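Phospholipase/Carboxylesterase (Haliangium ochraceum, PDB 4Q82) probably hydrolyses carboxylic esters, possibly including phospholipids, by nucleophilic attack from a catalytic hydroxyl held in an alpha/beta-hydrolase fold. Local coordinates at residues R176-L179 / D180-P183; Y269-L272 / L273-R277; E228-N231 / G232-A235; Y70-P73 / R74-A77; F85-I89 / G90-D94. All coordinates share one frame; numbering follows the deposited sequence. Where two conformers were deposited one is given.

Contact 1 of 5, residues R176-L179 / D180-P183; sequences RAHL and DTTP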
loop_
_atom_site.group_PDB
_atom_site.type_symbol
_atom_site.label_atom_id
_atom_site.label_comp_id
_atom_site.label_asym_id
_atom_site.label_seq_id
_atom_site.Cartn_x
_atom_site.Cartn_y
_atom_site.Cartn_z
ATOM N N ARG A 176 3.456 12.870 5.083
ATOM C CA ARG A 176 4.046 14.153 5.447
ATOM C C ARG A 176 3.022 15.282 5.352
ATOM O O ARG A 176 2.963 16.179 6.217
ATOM C CB ARG A 176 5.246 14.471 4.560
ATOM C CG ARG A 176 5.868 15.794 4.947
ATOM C CD ARG A 176 6.969 16.234 4.009
ATOM N NE ARG A 176 7.535 17.495 4.494
ATOM C CZ ARG A 176 8.407 18.234 3.819
ATOM N NH1 ARG A 176 8.812 17.846 2.618
ATOM N NH2 ARG A 176 8.865 19.360 4.346
ATOM N N ALA A 177 2.204 15.239 4.307
ATOM C CA ALA A 177 1.254 16.321 4.063
ATOM C C ALA A 177 0.026 16.210 4.944
ATOM O O ALA A 177 -0.534 17.223 5.358
ATOM C CB ALA A 177 0.833 16.344 2.598
ATOM N N HIS A 178 -0.399 14.978 5.209
ATOM C CA HIS A 178 -1.727 14.731 5.769
ATOM C C HIS A 178 -1.739 13.939 7.078
ATOM O O HIS A 178 -2.776 13.382 7.445
ATOM C CB HIS A 178 -2.589 14.013 4.724
ATOM C CG HIS A 178 -2.796 14.820 3.484
ATOM N ND1 HIS A 178 -3.418 16.051 3.503
ATOM C CD2 HIS A 178 -2.457 14.590 2.194
ATOM C CE1 HIS A 178 -3.453 16.545 2.278
ATOM N NE2 HIS A 178 -2.873 15.679 1.465
ATOM N N LEU A 179 -0.598 13.900 7.772
ATOM C CA LEU A 179 -0.488 13.199 9.057
ATOM C C LEU A 179 -1.613 13.569 10.027
ATOM O O LEU A 179 -2.215 12.695 10.635
ATOM C CB LEU A 179 0.859 13.490 9.723
ATOM C CG LEU A 179 1.112 12.913 11.127
ATOM C CD1 LEU A 179 1.120 11.387 11.105
ATOM C CD2 LEU A 179 2.420 13.421 11.699
ATOM N N ASP A 180 -1.905 14.859 10.167
ATOM C CA ASP A 180 -2.886 15.287 11.169
ATOM C C ASP A 180 -4.327 14.917 10.818
ATOM O O ASP A 180 -5.195 14.945 11.679
ATOM C CB ASP A 180 -2.762 16.792 11.404
ATOM C CG ASP A 180 -1.346 17.192 11.786
ATOM O OD1 ASP A 180 -0.666 16.389 12.472
ATOM O OD2 ASP A 180 -0.894 18.285 11.387
ATOM N N THR A 181 -4.596 14.552 9.569
ATOM C CA THR A 181 -5.970 14.222 9.192
ATOM C C THR A 181 -6.128 12.818 8.619
ATOM O O THR A 181 -7.242 12.371 8.364
ATOM C CB THR A 181 -6.526 15.199 8.151
ATOM O OG1 THR A 181 -5.708 15.137 6.975
ATOM C CG2 THR A 181 -6.553 16.620 8.692
ATOM N N THR A 182 -5.023 12.124 8.386
ATOM C CA THR A 182 -5.134 10.817 7.736
ATOM C C THR A 182 -6.003 9.837 8.521
ATOM O O THR A 182 -5.886 9.705 9.741
ATOM C CB THR A 182 -3.765 10.167 7.490
ATOM O OG1 THR A 182 -3.959 8.937 6.786
ATOM C CG2 THR A 182 -3.026 9.876 8.794
ATOM N N PRO A 183 -6.903 9.157 7.808
ATOM C CA PRO A 183 -7.724 8.099 8.395
ATOM C C PRO A 183 -7.019 6.735 8.456
ATOM O O PRO A 183 -7.631 5.806 8.997
ATOM C CB PRO A 183 -8.911 8.027 7.436
ATOM C CG PRO A 183 -8.271 8.312 6.100
ATOM C CD PRO A 183 -7.246 9.396 6.394
HETATM O O HOH W 1 -0.711 17.266 8.604
HETATM O O HOH W 2 -4.482 17.190 5.660
HETATM O O HOH W 3 -4.671 11.295 11.714
#
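His178 O is gripped by several donors of the turn that follows it. Thr181 N gives the sound bond, 3.0 Å to His178 O at 149°. Thr182 N comes closer, 2.7 Å from His178 O, but its hydrogen points badly and the bond is weak. Thr181 OG1 adds at most a long, unsettled contact to the same oxygen. With chi1 at 60°, this hydroxyl sits between its own backbone N and carbonyl carbon and faces the histidine. A water joins it to the ring, 2.7 Å from His178 ND1 and 2.7 Å from Thr181 OG1. The water lies at the ring edge, in plane. The second ring nitrogen, His178 NE2, bonds to Asp139 OD1, so both ring nitrogens have partners. Ala177 CB covers part of one ring face. A second water links Ala177 O to Asp180 N. A third ties Leu179 O to Thr182 O, while Thr182 CG2 rests 3.5 Å from Leu179 O. Thr182 OG1 is turned elsewhere, to Tyr174 OH. Leu179 packs its side chain on His201 and Leu205. Carbonyls left over at the C-terminal end of a helix are thus met by turn amides and water. This is the link between helix 167-178, which follows the modified serine at position 165, and strand 186-190 of the alpha/beta-hydrolase sheet.

Contact 2 of 5, residues Y269-L272 / L273-R277; sequences YAWL and LSQSR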
loop_
_atom_site.group_PDB
_atom_site.type_symbol
_atom_site.label_atom_id
_atom_site.label_comp_id
_atom_site.label_asym_id
_atom_site.label_seq_id
_atom_site.Cartn_x
_atom_site.Cartn_y
_atom_site.Cartn_z
ATOM N N TYR A 269 0.565 -9.081 6.094
ATOM C CA TYR A 269 -0.906 -9.077 6.149
ATOM C C TYR A 269 -1.416 -9.262 7.587
ATOM O O TYR A 269 -2.313 -8.540 8.041
ATOM C CB TYR A 269 -1.474 -10.146 5.197
ATOM C CG TYR A 269 -0.857 -9.941 3.821
ATOM C CD1 TYR A 269 -1.071 -8.760 3.128
ATOM C CD2 TYR A 269 -0.026 -10.910 3.236
ATOM C CE1 TYR A 269 -0.463 -8.506 1.873
ATOM C CE2 TYR A 269 0.557 -10.677 1.958
ATOM C CZ TYR A 269 0.329 -9.471 1.301
ATOM O OH TYR A 269 0.915 -9.220 0.067
ATOM N N ALA A 270 -0.842 -10.209 8.308
ATOM C CA ALA A 270 -1.199 -10.388 9.699
ATOM C C ALA A 270 -0.870 -9.114 10.494
ATOM O O ALA A 270 -1.654 -8.692 11.348
ATOM C CB ALA A 270 -0.477 -11.607 10.283
ATOM N N TRP A 271 0.272 -8.501 10.190
ATOM C CA TRP A 271 0.693 -7.290 10.896
ATOM C C TRP A 271 -0.294 -6.147 10.634
ATOM O O TRP A 271 -0.732 -5.473 11.576
ATOM C CB TRP A 271 2.122 -6.868 10.492
ATOM C CG TRP A 271 2.588 -5.638 11.249
ATOM C CD1 TRP A 271 3.096 -5.586 12.528
ATOM C CD2 TRP A 271 2.547 -4.283 10.780
ATOM N NE1 TRP A 271 3.390 -4.269 12.870
ATOM C CE2 TRP A 271 3.058 -3.457 11.815
ATOM C CE3 TRP A 271 2.137 -3.684 9.577
ATOM C CZ2 TRP A 271 3.178 -2.062 11.676
ATOM C CZ3 TRP A 271 2.254 -2.299 9.447
ATOM C CH2 TRP A 271 2.773 -1.509 10.489
ATOM N N LEU A 272 -0.644 -5.918 9.367
ATOM C CA LEU A 272 -1.644 -4.890 9.057
ATOM C C LEU A 272 -2.918 -5.117 9.855
ATOM O O LEU A 272 -3.405 -4.227 10.555
ATOM C CB LEU A 272 -1.968 -4.869 7.556
ATOM C CG LEU A 272 -0.905 -4.198 6.667
ATOM C CD1 LEU A 272 -1.277 -4.377 5.173
ATOM C CD2 LEU A 272 -0.789 -2.720 6.973
ATOM N N LEU A 273 -3.438 -6.331 9.777
ATOM C CA LEU A 273 -4.712 -6.635 10.434
ATOM C C LEU A 273 -4.631 -6.502 11.958
ATOM O O LEU A 273 -5.653 -6.349 12.627
ATOM C CB LEU A 273 -5.177 -8.043 10.037
ATOM C CG LEU A 273 -5.682 -8.116 8.583
ATOM C CD1 LEU A 273 -5.762 -9.547 8.102
ATOM C CD2 LEU A 273 -7.043 -7.438 8.438
ATOM N N SER A 274 -3.425 -6.542 12.513
ATOM C CA SER A 274 -3.291 -6.317 13.951
ATOM C C SER A 274 -3.403 -4.817 14.307
ATOM O O SER A 274 -3.506 -4.454 15.479
ATOM C CB SER A 274 -1.970 -6.891 14.465
ATOM O OG SER A 274 -0.888 -6.044 14.134
ATOM N N GLN A 275 -3.398 -3.952 13.296
ATOM C CA GLN A 275 -3.504 -2.505 13.518
ATOM C C GLN A 275 -4.900 -1.995 13.238
ATOM O O GLN A 275 -5.546 -2.461 12.306
ATOM C CB GLN A 275 -2.506 -1.753 12.616
ATOM C CG GLN A 275 -1.102 -2.342 12.661
ATOM C CD GLN A 275 -0.497 -2.276 14.048
ATOM O OE1 GLN A 275 -0.805 -1.380 14.815
ATOM N NE2 GLN A 275 0.381 -3.220 14.364
ATOM N N SER A 276 -5.361 -1.018 14.015
ATOM C CA SER A 276 -6.639 -0.394 13.738
ATOM C C SER A 276 -6.730 0.953 14.434
ATOM O O SER A 276 -6.012 1.200 15.401
ATOM C CB SER A 276 -7.798 -1.293 14.195
ATOM O OG SER A 276 -7.809 -1.399 15.600
ATOM N N ARG A 277 -7.639 1.804 13.961
ATOM C CA ARG A 277 -7.861 3.114 14.577
ATOM C C ARG A 277 -8.855 3.060 15.744
ATOM O O ARG A 277 -9.870 2.376 15.662
ATOM C CB ARG A 277 -8.358 4.107 13.526
ATOM C CG ARG A 277 -7.334 4.428 12.459
ATOM C CD ARG A 277 -6.157 5.158 13.071
ATOM N NE ARG A 277 -6.533 6.499 13.517
ATOM C CZ ARG A 277 -6.400 7.594 12.773
ATOM N NH1 ARG A 277 -5.899 7.509 11.545
ATOM N NH2 ARG A 277 -6.759 8.776 13.262
#
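Gln275 folds its side chain back over Trp271, one turn earlier. Its CB starts 3.3 Å from Leu272 O. CG lies beside the next carbonyl back, 3.3 Å from Trp271 O. The chain then bends at chi2 (-62°), which carries the amide over the indole instead of out along the chain. CD is still near Trp271 O. NE2 ends above one face of the indole, toward its rim, and is nearest to Trp271 NE1 at 3.5 Å. The amide and ring planes are 41° apart, so the two groups are not stacked flat. Trp271 has CG anti to its backbone N, which places the indole where Gln275 NE2 can lie over its face. The indole also meets Trp211 edge to face. The polar end of Gln275 has its main partner in Asp242, to which NE2 donates.

Ser274 turns back more tightly. Its OG donates to Trp271 O at 2.6 Å, tilted only slightly from the carbonyl plane. Ser274 N makes weak bonds to both Ala270 O and Trp271 O. The firm backbone bonds are Leu273 N to Tyr269 O at 3.0 Å and Gln275 N to Leu272 O at 2.8 Å. Leu273 CG packs against the same tyrosine oxygen, 3.4 Å from Tyr269 O. Beyond the turn, Gln275 O accepts from Tyr160 OH. Near the end of helix 268-273, a serine hydroxyl therefore takes up a carbonyl that backbone amides hold poorly. The bond to Asp242 probably helps hold the glutamine amide in place over the indole.

Contact 3 of 5, residues E228-N231 / G232-A235; sequences EPMN and GLIA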
loop_
_atom_site.group_PDB
_atom_site.type_symbol
_atom_site.label_atom_id
_atom_site.label_comp_id
_atom_site.label_asym_id
_atom_site.label_seq_id
_atom_site.Cartn_x
_atom_site.Cartn_y
_atom_site.Cartn_z
ATOM N N GLU A 228 16.706 5.372 7.763
ATOM C CA GLU A 228 16.792 6.540 8.641
ATOM C C GLU A 228 15.437 6.823 9.293
ATOM O O GLU A 228 15.369 6.897 10.523
ATOM C CB GLU A 228 17.316 7.791 7.904
ATOM C CG GLU A 228 17.320 9.069 8.776
ATOM C CD GLU A 228 17.797 10.332 8.042
ATOM O OE1 GLU A 228 16.949 11.150 7.614
ATOM O OE2 GLU A 228 19.023 10.532 7.920
ATOM N N PRO A 229 14.357 6.970 8.492
ATOM C CA PRO A 229 13.104 7.262 9.192
ATOM C C PRO A 229 12.635 6.114 10.090
ATOM O O PRO A 229 12.126 6.419 11.160
ATOM C CB PRO A 229 12.101 7.532 8.058
ATOM C CG PRO A 229 12.702 6.932 6.847
ATOM C CD PRO A 229 14.185 7.051 7.026
HETATM N N MSE A 230 12.827 4.852 9.709
HETATM C CA MSE A 230 12.312 3.793 10.574
HETATM C C MSE A 230 13.143 3.740 11.853
HETATM O O MSE A 230 12.594 3.541 12.947
HETATM C CB MSE A 230 12.320 2.416 9.882
HETATM C CG MSE A 230 11.368 2.237 8.713
HETATM SE SE MSE A 230 9.564 2.873 9.064
HETATM C CE MSE A 230 9.316 2.172 10.880
ATOM N N ASN A 231 14.460 3.946 11.751
ATOM C CA ASN A 231 15.250 3.995 12.986
ATOM C C ASN A 231 14.773 5.125 13.900
ATOM O O ASN A 231 14.675 4.955 15.112
ATOM C CB ASN A 231 16.744 4.175 12.694
ATOM C CG ASN A 231 17.414 2.898 12.216
ATOM O OD1 ASN A 231 16.900 1.803 12.411
ATOM N ND2 ASN A 231 18.596 3.044 11.629
ATOM N N GLY A 232 14.486 6.284 13.308
ATOM C CA GLY A 232 13.972 7.413 14.066
ATOM C C GLY A 232 12.645 7.088 14.739
ATOM O O GLY A 232 12.442 7.378 15.919
ATOM N N LEU A 233 11.735 6.485 13.979
ATOM C CA LEU A 233 10.418 6.179 14.491
ATOM C C LEU A 233 10.497 5.126 15.595
ATOM O O LEU A 233 9.798 5.225 16.600
ATOM C CB LEU A 233 9.507 5.693 13.371
ATOM C CG LEU A 233 9.134 6.743 12.312
ATOM C CD1 LEU A 233 8.486 6.015 11.136
ATOM C CD2 LEU A 233 8.199 7.785 12.926
ATOM N N ILE A 234 11.353 4.121 15.399
ATOM C CA ILE A 234 11.548 3.065 16.403
ATOM C C ILE A 234 12.118 3.657 17.693
ATOM O O ILE A 234 11.740 3.238 18.793
ATOM C CB ILE A 234 12.460 1.940 15.845
ATOM C CG1 ILE A 234 11.666 1.090 14.857
ATOM C CG2 ILE A 234 12.989 1.033 16.950
ATOM C CD1 ILE A 234 12.516 0.217 13.969
ATOM N N ALA A 235 13.001 4.648 17.568
ATOM C CA ALA A 235 13.601 5.270 18.747
ATOM C C ALA A 235 12.618 6.175 19.506
ATOM O O ALA A 235 12.864 6.536 20.665
ATOM C CB ALA A 235 14.856 6.068 18.349
#
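The flat carbonyl groups of Glu228, Pro229, Met230 and Asn231 each receive an amide tilted somewhat from their plane, by 18° to 28°. The donors are Gly232 N, Leu233 N, Ile234 N and Ala235 N in that order. The middle two bonds are the shortest: Leu233 N to Pro229 O and Ile234 N to Met230 O are both 2.8 Å. Side-chain carbons crowd the same oxygens. Leu233 CG is 3.2 Å from Pro229 O, and Ile234 CG1 is 3.2 Å from Met230 O. Both branches lie anti to their own carbonyl carbons, which directs them back along the helix.

Met230, present as selenomethionine, is bent at chi2 and chi3. Its SE reaches Leu233 CD1 at 3.9 Å, and its CE is equally near. The two side chains pass at a slant and share Ile210 and Gln243 of the neighbouring strands. Pro229 has no N-H for the turn before it, and the helix kinks there. Its ring leans on Phe198, while Glu228, in the conformer given, forms a salt bridge with Arg195. Met230 and Leu233 thus seat helix 224-235 on the sheet, in the beta-alpha-beta unit with strands 210-215 and 243-248.

Contact 4 of 5, residues Y70-P73 / R74-A77; sequences YLPP and RYGA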
loop_
_atom_site.group_PDB
_atom_site.type_symbol
_atom_site.label_atom_id
_atom_site.label_comp_id
_atom_site.label_asym_id
_atom_site.label_seq_id
_atom_site.Cartn_x
_atom_site.Cartn_y
_atom_site.Cartn_z
ATOM N N TYR A 70 -10.238 -5.461 -6.352
ATOM C CA TYR A 70 -10.360 -6.822 -5.839
ATOM C C TYR A 70 -11.294 -6.843 -4.629
ATOM O O TYR A 70 -11.076 -6.112 -3.657
ATOM C CB TYR A 70 -8.997 -7.429 -5.433
ATOM C CG TYR A 70 -9.221 -8.759 -4.726
ATOM C CD1 TYR A 70 -9.656 -9.876 -5.439
ATOM C CD2 TYR A 70 -9.055 -8.882 -3.348
ATOM C CE1 TYR A 70 -9.873 -11.104 -4.804
ATOM C CE2 TYR A 70 -9.295 -10.113 -2.694
ATOM C CZ TYR A 70 -9.697 -11.208 -3.438
ATOM O OH TYR A 70 -9.933 -12.410 -2.814
ATOM N N LEU A 71 -12.323 -7.688 -4.688
ATOM C CA LEU A 71 -13.246 -7.856 -3.571
ATOM C C LEU A 71 -13.016 -9.217 -2.925
ATOM O O LEU A 71 -12.840 -10.225 -3.616
ATOM C CB LEU A 71 -14.701 -7.715 -4.034
ATOM C CG LEU A 71 -15.043 -6.411 -4.755
ATOM C CD1 LEU A 71 -16.474 -6.473 -5.271
ATOM C CD2 LEU A 71 -14.839 -5.207 -3.860
ATOM N N PRO A 72 -12.963 -9.242 -1.587
ATOM C CA PRO A 72 -12.711 -10.471 -0.843
ATOM C C PRO A 72 -13.969 -11.336 -0.823
ATOM O O PRO A 72 -15.051 -10.837 -1.109
ATOM C CB PRO A 72 -12.375 -9.968 0.562
ATOM C CG PRO A 72 -13.204 -8.730 0.690
ATOM C CD PRO A 72 -13.139 -8.084 -0.691
ATOM N N PRO A 73 -13.824 -12.616 -0.486
ATOM C CA PRO A 73 -14.966 -13.537 -0.496
ATOM C C PRO A 73 -16.198 -13.050 0.269
ATOM O O PRO A 73 -17.320 -13.198 -0.229
ATOM C CB PRO A 73 -14.388 -14.789 0.155
ATOM C CG PRO A 73 -12.967 -14.786 -0.320
ATOM C CD PRO A 73 -12.550 -13.329 -0.316
ATOM N N ARG A 74 -16.000 -12.462 1.443
ATOM C CA ARG A 74 -17.132 -12.056 2.270
ATOM C C ARG A 74 -17.518 -10.586 2.116
ATOM O O ARG A 74 -18.180 -10.033 2.992
ATOM C CB ARG A 74 -16.833 -12.354 3.740
ATOM C CG ARG A 74 -16.661 -13.833 4.032
ATOM C CD ARG A 74 -16.153 -14.077 5.444
ATOM N NE ARG A 74 -15.175 -15.165 5.480
ATOM C CZ ARG A 74 -15.459 -16.426 5.794
ATOM N NH1 ARG A 74 -16.699 -16.771 6.116
ATOM N NH2 ARG A 74 -14.500 -17.344 5.794
ATOM N N TYR A 75 -17.114 -9.955 1.014
ATOM C CA TYR A 75 -17.459 -8.549 0.778
ATOM C C TYR A 75 -18.975 -8.344 0.868
ATOM O O TYR A 75 -19.752 -9.150 0.341
ATOM C CB TYR A 75 -16.948 -8.058 -0.583
ATOM C CG TYR A 75 -17.240 -6.588 -0.809
ATOM C CD1 TYR A 75 -16.538 -5.608 -0.120
ATOM C CD2 TYR A 75 -18.244 -6.180 -1.687
ATOM C CE1 TYR A 75 -16.811 -4.247 -0.314
ATOM C CE2 TYR A 75 -18.529 -4.830 -1.884
ATOM C CZ TYR A 75 -17.811 -3.868 -1.195
ATOM O OH TYR A 75 -18.092 -2.529 -1.382
ATOM N N GLY A 76 -19.392 -7.306 1.588
ATOM C CA GLY A 76 -20.812 -7.036 1.779
ATOM C C GLY A 76 -21.414 -7.595 3.064
ATOM O O GLY A 76 -22.416 -7.069 3.556
ATOM N N ALA A 77 -20.802 -8.647 3.612
ATOM C CA ALA A 77 -21.343 -9.358 4.775
ATOM C C ALA A 77 -21.091 -8.595 6.064
ATOM O O ALA A 77 -21.843 -8.696 7.028
ATOM C CB ALA A 77 -20.745 -10.754 4.868
#
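Leu71 sets a methyl over the face of the Tyr75 ring. Its CD2 stands 3.9 Å from the centroid of the Tyr75 ring and only 2° off the ring normal, a clear CH-pi contact. The other methyl is above the same face but past the rim, with Leu71 CD1 4.0 Å from Tyr75 CD2. The two side chains meet at a slant. Tyr75 has CG anti to its backbone N (chi1 -177°), and this torsion brings the ring alongside Leu71, whose methyl covers its face. Pro72 packs nearer the backbone, where the tyrosine side chain begins. Its CD is 3.8 Å from Tyr75 CB.

A type I beta turn from Pro72 to Tyr75 brings these groups together, with Pro73 and Arg74 at its corners. It is closed by Tyr75 N to Pro72 O, 3.1 Å and 160°. Tyr75 CB lies near the same oxygen, 3.4 Å from Pro72 O. The ring of Pro73 already limits the backbone at the first corner. A second backbone bond follows at once, Ala77 N to Arg74 O at 3.0 Å, and Gly76 within it takes a positive phi.

The turn belongs to the loop that leads from strand 67-70 to strand 80-86. Pro72 and Tyr75 both touch Val124 of the adjacent strand 124-128. Tyr75 OH bonds to Glu153 N, which probably helps hold the far end of the ring. Pro73 lies against Val44 of the N-terminal segment.

Contact 5 of 5, residues F85-I89 / G90-D94; sequences FWHGI and GENGD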
loop_
_atom_site.group_PDB
_atom_site.type_symbol
_atom_site.label_atom_id
_atom_site.label_comp_id
_atom_site.label_asym_id
_atom_site.label_seq_id
_atom_site.Cartn_x
_atom_site.Cartn_y
_atom_site.Cartn_z
ATOM N N PHE A 85 -3.084 -0.035 -2.709
ATOM C CA PHE A 85 -1.698 -0.315 -3.112
ATOM C C PHE A 85 -1.281 0.596 -4.268
ATOM O O PHE A 85 -2.017 0.699 -5.268
ATOM C CB PHE A 85 -1.544 -1.782 -3.544
ATOM C CG PHE A 85 -0.323 -2.015 -4.420
ATOM C CD1 PHE A 85 0.948 -2.037 -3.853
ATOM C CD2 PHE A 85 -0.450 -2.168 -5.800
ATOM C CE1 PHE A 85 2.116 -2.239 -4.659
ATOM C CE2 PHE A 85 0.672 -2.355 -6.608
ATOM C CZ PHE A 85 1.969 -2.395 -6.039
ATOM N N TRP A 86 -0.104 1.232 -4.146
ATOM C CA TRP A 86 0.437 2.115 -5.188
ATOM C C TRP A 86 1.687 1.513 -5.831
ATOM O O TRP A 86 2.687 1.230 -5.154
ATOM C CB TRP A 86 0.751 3.507 -4.602
ATOM C CG TRP A 86 -0.470 4.181 -4.111
ATOM C CD1 TRP A 86 -1.039 4.057 -2.871
ATOM C CD2 TRP A 86 -1.313 5.062 -4.855
ATOM N NE1 TRP A 86 -2.186 4.815 -2.807
ATOM C CE2 TRP A 86 -2.382 5.430 -4.012
ATOM C CE3 TRP A 86 -1.270 5.576 -6.155
ATOM C CZ2 TRP A 86 -3.384 6.309 -4.414
ATOM C CZ3 TRP A 86 -2.297 6.433 -6.567
ATOM C CH2 TRP A 86 -3.324 6.801 -5.688
ATOM N N HIS A 87 1.621 1.352 -7.153
ATOM C CA HIS A 87 2.665 0.725 -7.955
ATOM C C HIS A 87 3.926 1.598 -8.132
ATOM O O HIS A 87 3.962 2.782 -7.750
ATOM C CB HIS A 87 2.063 0.383 -9.325
ATOM C CG HIS A 87 1.670 1.603 -10.102
ATOM N ND1 HIS A 87 2.598 2.394 -10.749
ATOM C CD2 HIS A 87 0.462 2.184 -10.314
ATOM C CE1 HIS A 87 1.978 3.408 -11.336
ATOM N NE2 HIS A 87 0.683 3.303 -11.092
ATOM N N GLY A 88 4.951 1.021 -8.751
ATOM C CA GLY A 88 6.170 1.757 -9.010
ATOM C C GLY A 88 6.169 2.473 -10.354
ATOM O O GLY A 88 5.263 2.303 -11.174
ATOM N N ILE A 89 7.218 3.252 -10.607
ATOM C CA ILE A 89 7.201 4.183 -11.755
ATOM C C ILE A 89 7.107 3.466 -13.114
ATOM O O ILE A 89 6.574 4.018 -14.102
ATOM C CB ILE A 89 8.446 5.113 -11.698
ATOM C CG1 ILE A 89 8.218 6.417 -12.468
ATOM C CG2 ILE A 89 9.708 4.366 -12.153
ATOM C CD1 ILE A 89 9.293 7.476 -12.157
ATOM N N GLY A 90 7.587 2.229 -13.176
ATOM C CA GLY A 90 7.554 1.482 -14.423
ATOM C C GLY A 90 6.143 1.183 -14.878
ATOM O O GLY A 90 5.879 0.903 -16.056
ATOM N N GLU A 91 5.215 1.232 -13.941
ATOM C CA GLU A 91 3.859 0.844 -14.253
ATOM C C GLU A 91 2.912 2.053 -14.397
ATOM O O GLU A 91 1.699 1.864 -14.489
ATOM C CB GLU A 91 3.359 -0.145 -13.183
ATOM C CG GLU A 91 4.021 -1.520 -13.299
ATOM C CD GLU A 91 5.527 -1.520 -13.017
ATOM O OE1 GLU A 91 5.943 -1.100 -11.922
ATOM O OE2 GLU A 91 6.302 -1.937 -13.907
ATOM N N ASN A 92 3.466 3.274 -14.450
ATOM C CA ASN A 92 2.668 4.473 -14.739
ATOM C C ASN A 92 1.911 4.299 -16.068
ATOM O O ASN A 92 2.418 3.675 -17.010
ATOM C CB ASN A 92 3.535 5.744 -14.833
ATOM C CG ASN A 92 4.037 6.248 -13.478
ATOM O OD1 ASN A 92 3.828 5.624 -12.430
ATOM N ND2 ASN A 92 4.738 7.383 -13.508
ATOM N N GLY A 93 0.707 4.851 -16.158
ATOM C CA GLY A 93 -0.035 4.794 -17.422
ATOM C C GLY A 93 -1.291 5.629 -17.327
ATOM O O GLY A 93 -1.543 6.219 -16.270
ATOM N N ASP A 94 -2.102 5.666 -18.390
ATOM C CA ASP A 94 -3.156 6.674 -18.434
ATOM C C ASP A 94 -4.469 6.249 -17.788
ATOM O O ASP A 94 -5.470 6.961 -17.895
ATOM C CB ASP A 94 -3.407 7.128 -19.886
ATOM C CG ASP A 94 -3.923 6.011 -20.788
ATOM O OD1 ASP A 94 -4.378 4.957 -20.290
ATOM O OD2 ASP A 94 -3.877 6.198 -22.025
HETATM O O HOH W 4 4.679 -1.761 -9.602
#
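His87 and Asn92 form the tight side of this turn. The carboxamide oxygen Asn92 OD1 sits in the plane of the imidazole, 3.1 Å from His87 CE1, with the amide plane turned 73° from the ring. Glu91 O lies over one face of the same ring. With chi1 at 65°, the ring is folded back toward the following peptide, and His87 ND1 donates to Gly88 O at 2.7 Å. His87 NE2 bonds to His130 N. Glu91 N also reaches Gly88 O, at 3.0 Å, and these two donors approach from opposite faces of the carbonyl plane. Asn92 N closes the next step on Ile89 O at 3.2 Å. Asn92 ND2 goes to Gly132 O and Gly134 O.

The outer side is looser, for Ile89 and Gly90 are exposed. Elsewhere, Glu91 bends at chi2 and a water bridges it to the backbone. Gly88 N donates to this water at 2.9 Å, and Glu91 OE1 accepts from it at 2.7 Å.

Ile89 N bonds to an oxygen of the modified serine at position 165. The bonds on Gly88 O probably help place it, by holding the turn at His87-Gly88 in shape. This is consistent with an oxyanion hole, in which Ile89 N would help stabilise negative charge during ester hydrolysis.

Overall arrangement
Contact 5 lies at the probable active site: its Ile89 N bonds to the sulfonylated serine at position 165. Contact 1 is at the far end of helix 167-178, which starts just after that serine. Contacts 1 and 2 meet directly. Arg277 NH1 probably bonds to Thr182 O at 2.8 Å, joining the C-terminus to the loop before strand 186-190. Contacts 2 and 5 have centres 25 Å apart on opposite sides of the chain's centre, yet their nearest atoms are about 8 Å apart. Contacts 3 and 4 are the most distant pair, with centres 36 Å apart. They lie toward opposite ends of the strand order: contact 4 after strand 67-70, contact 3 before edge strand 243-248.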